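Local coordinates for PDZ domain protein (Parabacteroides distasonis, PDB 4L8N) that is of unknown function but combines PDZ domains with a DUF4136 domain and binds magnesium, at residues G143-S151 with L177-I188. Residues are numbered along the deposited sequence; the frame is centred on the assembly and turned at random.
Sequences GNFKTFAFS and LTVDIAKPDLLI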
loop_
_atom_site.group_PDB
_atom_site.type_symbol
_atom_site.label_atom_id
_atom_site.label_comp_id
_atom_site.label_asym_id
_atom_site.label_seq_id
_atom_site.Cartn_x
_atom_site.Cartn_y
_atom_site.Cartn_z
ATOM N N GLY A 143 -12.723 8.597 23.338
ATOM C CA GLY A 143 -13.200 8.322 24.691
ATOM C C GLY A 143 -14.705 8.500 24.865
ATOM O O GLY A 143 -15.255 8.077 25.880
ATOM N N ASN A 144 -15.403 9.110 23.868
ATOM C CA ASN A 144 -16.856 9.301 23.908
ATOM C C ASN A 144 -17.607 7.994 23.631
ATOM O O ASN A 144 -18.810 7.930 23.863
ATOM C CB ASN A 144 -17.309 10.358 22.890
ATOM C CG ASN A 144 -16.770 11.766 23.065
ATOM O OD1 ASN A 144 -16.702 12.532 22.101
ATOM N ND2 ASN A 144 -16.409 12.166 24.275
ATOM N N PHE A 145 -16.909 6.971 23.115
ATOM C CA PHE A 145 -17.492 5.695 22.721
ATOM C C PHE A 145 -17.031 4.616 23.690
ATOM O O PHE A 145 -15.851 4.286 23.736
ATOM C CB PHE A 145 -17.093 5.400 21.260
ATOM C CG PHE A 145 -17.370 6.578 20.345
ATOM C CD1 PHE A 145 -18.645 6.795 19.830
ATOM C CD2 PHE A 145 -16.372 7.499 20.046
ATOM C CE1 PHE A 145 -18.909 7.900 19.011
ATOM C CE2 PHE A 145 -16.646 8.624 19.251
ATOM C CZ PHE A 145 -17.912 8.812 18.737
ATOM N N LYS A 146 -17.955 4.093 24.494
ATOM C CA LYS A 146 -17.615 3.147 25.552
ATOM C C LYS A 146 -18.074 1.692 25.292
ATOM O O LYS A 146 -17.554 0.771 25.935
ATOM C CB LYS A 146 -18.202 3.651 26.888
ATOM C CG LYS A 146 -17.726 5.061 27.333
ATOM C CD LYS A 146 -16.263 5.101 27.864
ATOM C CE LYS A 146 -15.933 6.385 28.601
ATOM N NZ LYS A 146 -14.532 6.406 29.118
ATOM N N THR A 147 -19.034 1.481 24.381
ATOM C CA THR A 147 -19.610 0.159 24.130
ATOM C C THR A 147 -19.585 -0.222 22.650
ATOM O O THR A 147 -19.635 0.639 21.753
ATOM C CB THR A 147 -21.073 0.038 24.689
ATOM O OG1 THR A 147 -21.989 0.812 23.912
ATOM C CG2 THR A 147 -21.189 0.422 26.159
ATOM N N PHE A 148 -19.549 -1.542 22.406
ATOM C CA PHE A 148 -19.507 -2.060 21.058
ATOM C C PHE A 148 -20.331 -3.329 20.905
ATOM O O PHE A 148 -20.756 -3.946 21.873
ATOM C CB PHE A 148 -18.047 -2.317 20.639
ATOM C CG PHE A 148 -17.359 -3.449 21.369
ATOM C CD1 PHE A 148 -16.871 -3.271 22.664
ATOM C CD2 PHE A 148 -17.158 -4.676 20.750
ATOM C CE1 PHE A 148 -16.267 -4.318 23.347
ATOM C CE2 PHE A 148 -16.544 -5.719 21.429
ATOM C CZ PHE A 148 -16.088 -5.530 22.716
ATOM N N ALA A 149 -20.560 -3.694 19.653
ATOM C CA ALA A 149 -21.226 -4.907 19.214
ATOM C C ALA A 149 -20.715 -5.211 17.819
ATOM O O ALA A 149 -20.189 -4.317 17.153
ATOM C CB ALA A 149 -22.738 -4.744 19.234
ATOM N N PHE A 150 -20.807 -6.466 17.401
ATOM C CA PHE A 150 -20.344 -6.842 16.075
ATOM C C PHE A 150 -21.472 -6.765 15.091
ATOM O O PHE A 150 -22.625 -6.964 15.466
ATOM C CB PHE A 150 -19.724 -8.242 16.096
ATOM C CG PHE A 150 -18.475 -8.239 16.941
ATOM C CD1 PHE A 150 -17.262 -7.798 16.416
ATOM C CD2 PHE A 150 -18.526 -8.589 18.284
ATOM C CE1 PHE A 150 -16.115 -7.751 17.210
ATOM C CE2 PHE A 150 -17.384 -8.511 19.086
ATOM C CZ PHE A 150 -16.181 -8.107 18.539
ATOM N N SER A 151 -21.154 -6.444 13.828
ATOM C CA SER A 151 -22.170 -6.401 12.789
ATOM C C SER A 151 -22.544 -7.856 12.408
ATOM O O SER A 151 -21.775 -8.790 12.695
ATOM C CB SER A 151 -21.716 -5.561 11.594
ATOM O OG SER A 151 -20.655 -6.101 10.826
ATOM N N LEU A 177 -13.344 -1.215 26.965
ATOM C CA LEU A 177 -14.606 -1.107 26.245
ATOM C C LEU A 177 -15.491 -2.289 26.658
ATOM O O LEU A 177 -15.003 -3.305 27.161
ATOM C CB LEU A 177 -14.425 -1.029 24.712
ATOM C CG LEU A 177 -13.616 0.167 24.148
ATOM C CD1 LEU A 177 -13.624 0.154 22.631
ATOM C CD2 LEU A 177 -14.162 1.517 24.629
ATOM N N THR A 178 -16.801 -2.134 26.501
ATOM C CA THR A 178 -17.688 -3.199 26.929
ATOM C C THR A 178 -18.739 -3.516 25.837
ATOM O O THR A 178 -19.128 -2.643 25.048
ATOM C CB THR A 178 -18.275 -2.857 28.297
ATOM O OG1 THR A 178 -19.215 -3.862 28.649
ATOM C CG2 THR A 178 -18.901 -1.452 28.370
ATOM N N VAL A 179 -19.135 -4.802 25.758
ATOM C CA VAL A 179 -20.144 -5.255 24.796
ATOM C C VAL A 179 -21.560 -4.826 25.278
ATOM O O VAL A 179 -21.874 -4.882 26.480
ATOM C CB VAL A 179 -20.084 -6.790 24.547
ATOM C CG1 VAL A 179 -21.047 -7.212 23.443
ATOM C CG2 VAL A 179 -18.674 -7.272 24.235
ATOM N N ASP A 180 -22.390 -4.382 24.322
ATOM C CA ASP A 180 -23.798 -4.043 24.486
ATOM C C ASP A 180 -24.449 -4.298 23.140
ATOM O O ASP A 180 -24.279 -3.486 22.238
ATOM C CB ASP A 180 -23.988 -2.588 24.970
ATOM C CG ASP A 180 -25.436 -2.139 25.164
ATOM O OD1 ASP A 180 -26.297 -2.999 25.473
ATOM O OD2 ASP A 180 -25.698 -0.929 25.054
ATOM N N ILE A 181 -25.131 -5.448 22.971
ATOM C CA ILE A 181 -25.746 -5.802 21.678
ATOM C C ILE A 181 -27.002 -4.956 21.421
ATOM O O ILE A 181 -27.366 -4.713 20.269
ATOM C CB ILE A 181 -26.054 -7.330 21.580
ATOM C CG1 ILE A 181 -24.773 -8.183 21.758
ATOM C CG2 ILE A 181 -26.751 -7.680 20.242
ATOM C CD1 ILE A 181 -25.050 -9.643 22.154
ATOM N N ALA A 182 -27.645 -4.503 22.494
ATOM C CA ALA A 182 -28.862 -3.709 22.424
ATOM C C ALA A 182 -28.618 -2.317 21.828
ATOM O O ALA A 182 -29.132 -2.033 20.746
ATOM C CB ALA A 182 -29.482 -3.593 23.805
ATOM N N LYS A 183 -27.828 -1.462 22.494
ATOM C CA LYS A 183 -27.609 -0.101 21.998
ATOM C C LYS A 183 -26.104 0.248 22.011
ATOM O O LYS A 183 -25.668 1.086 22.814
ATOM C CB LYS A 183 -28.444 0.895 22.840
ATOM C CG LYS A 183 -29.192 1.910 22.011
ATOM C CD LYS A 183 -30.014 2.843 22.893
ATOM C CE LYS A 183 -30.593 4.015 22.130
ATOM N NZ LYS A 183 -31.464 3.590 20.996
ATOM N N PRO A 184 -25.285 -0.397 21.142
ATOM C CA PRO A 184 -23.841 -0.097 21.150
ATOM C C PRO A 184 -23.497 1.311 20.638
ATOM O O PRO A 184 -24.170 1.843 19.740
ATOM C CB PRO A 184 -23.256 -1.150 20.214
ATOM C CG PRO A 184 -24.372 -1.526 19.320
ATOM C CD PRO A 184 -25.619 -1.411 20.117
ATOM N N ASP A 185 -22.431 1.905 21.230
ATOM C CA ASP A 185 -21.884 3.202 20.820
ATOM C C ASP A 185 -21.182 3.030 19.483
ATOM O O ASP A 185 -21.190 3.932 18.651
ATOM C CB ASP A 185 -20.892 3.740 21.871
ATOM C CG ASP A 185 -21.483 4.219 23.189
ATOM O OD1 ASP A 185 -22.667 4.674 23.194
ATOM O OD2 ASP A 185 -20.744 4.236 24.190
ATOM N N LEU A 186 -20.598 1.832 19.285
ATOM C CA LEU A 186 -19.841 1.421 18.099
ATOM C C LEU A 186 -20.263 0.093 17.536
ATOM O O LEU A 186 -20.513 -0.850 18.279
ATOM C CB LEU A 186 -18.338 1.277 18.453
ATOM C CG LEU A 186 -17.669 2.439 19.136
ATOM C CD1 LEU A 186 -16.370 2.007 19.766
ATOM C CD2 LEU A 186 -17.488 3.583 18.167
ATOM N N LEU A 187 -20.188 -0.021 16.221
ATOM C CA LEU A 187 -20.384 -1.275 15.523
ATOM C C LEU A 187 -19.035 -1.712 14.915
ATOM O O LEU A 187 -18.372 -0.896 14.259
ATOM C CB LEU A 187 -21.457 -1.102 14.453
ATOM C CG LEU A 187 -21.962 -2.387 13.786
ATOM C CD1 LEU A 187 -22.955 -3.126 14.699
ATOM C CD2 LEU A 187 -22.611 -2.059 12.428
ATOM N N ILE A 188 -18.608 -2.970 15.164
ATOM C CA ILE A 188 -17.359 -3.467 14.572
ATOM C C ILE A 188 -17.705 -4.290 13.324
ATOM O O ILE A 188 -18.605 -5.129 13.357
ATOM C CB ILE A 188 -16.413 -4.213 15.577
ATOM C CG1 ILE A 188 -15.656 -3.206 16.480
ATOM C CG2 ILE A 188 -15.352 -5.028 14.838
ATOM C CD1 ILE A 188 -16.364 -2.693 17.579
HETATM O O HOH W 1 -24.329 1.440 25.422
#
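Val-179 lays its CA over one face of the Phe-148 ring, 4.2 Å above the plane and displaced toward the rim, while Phe-150 CZ and Leu-177 C lie in plane at its edge. The Phe-145 ring has Asn-144 CB over one face, also offset, and crosses Leu-186 at about a right angle, CB 3.6 Å from CD2. Strand 147-150, helix 158-175 and strand 178-179 form a beta-alpha-beta unit of the DUF4136 region; on its other edge 147-150 pairs in parallel with 186-188. With CG between the backbone N and the carbonyl carbon (chi1 68°), the Phe-148 ring swings toward 177-179, its CZ 3.5 Å from Val-179 CG2. Phe-148 CB meets Ile-188 CD1 separately. A large apolar group suits this buried place between sheet and helix, where Leu-172 also touches it.

The Asp-185 carboxylate, short enough to sit where two backbone N-H groups converge, accepts both at OD2: Lys-146 N at 2.8 Å on the anti side, Thr-147 N from above its plane. An alanine here would remove that acceptor and is likely to leave both N-H groups without their mate. Threonine suits 147 because CG2 packs on Thr-178 CG2 while OG1 accepts from Asp-185 N at 2.9 Å.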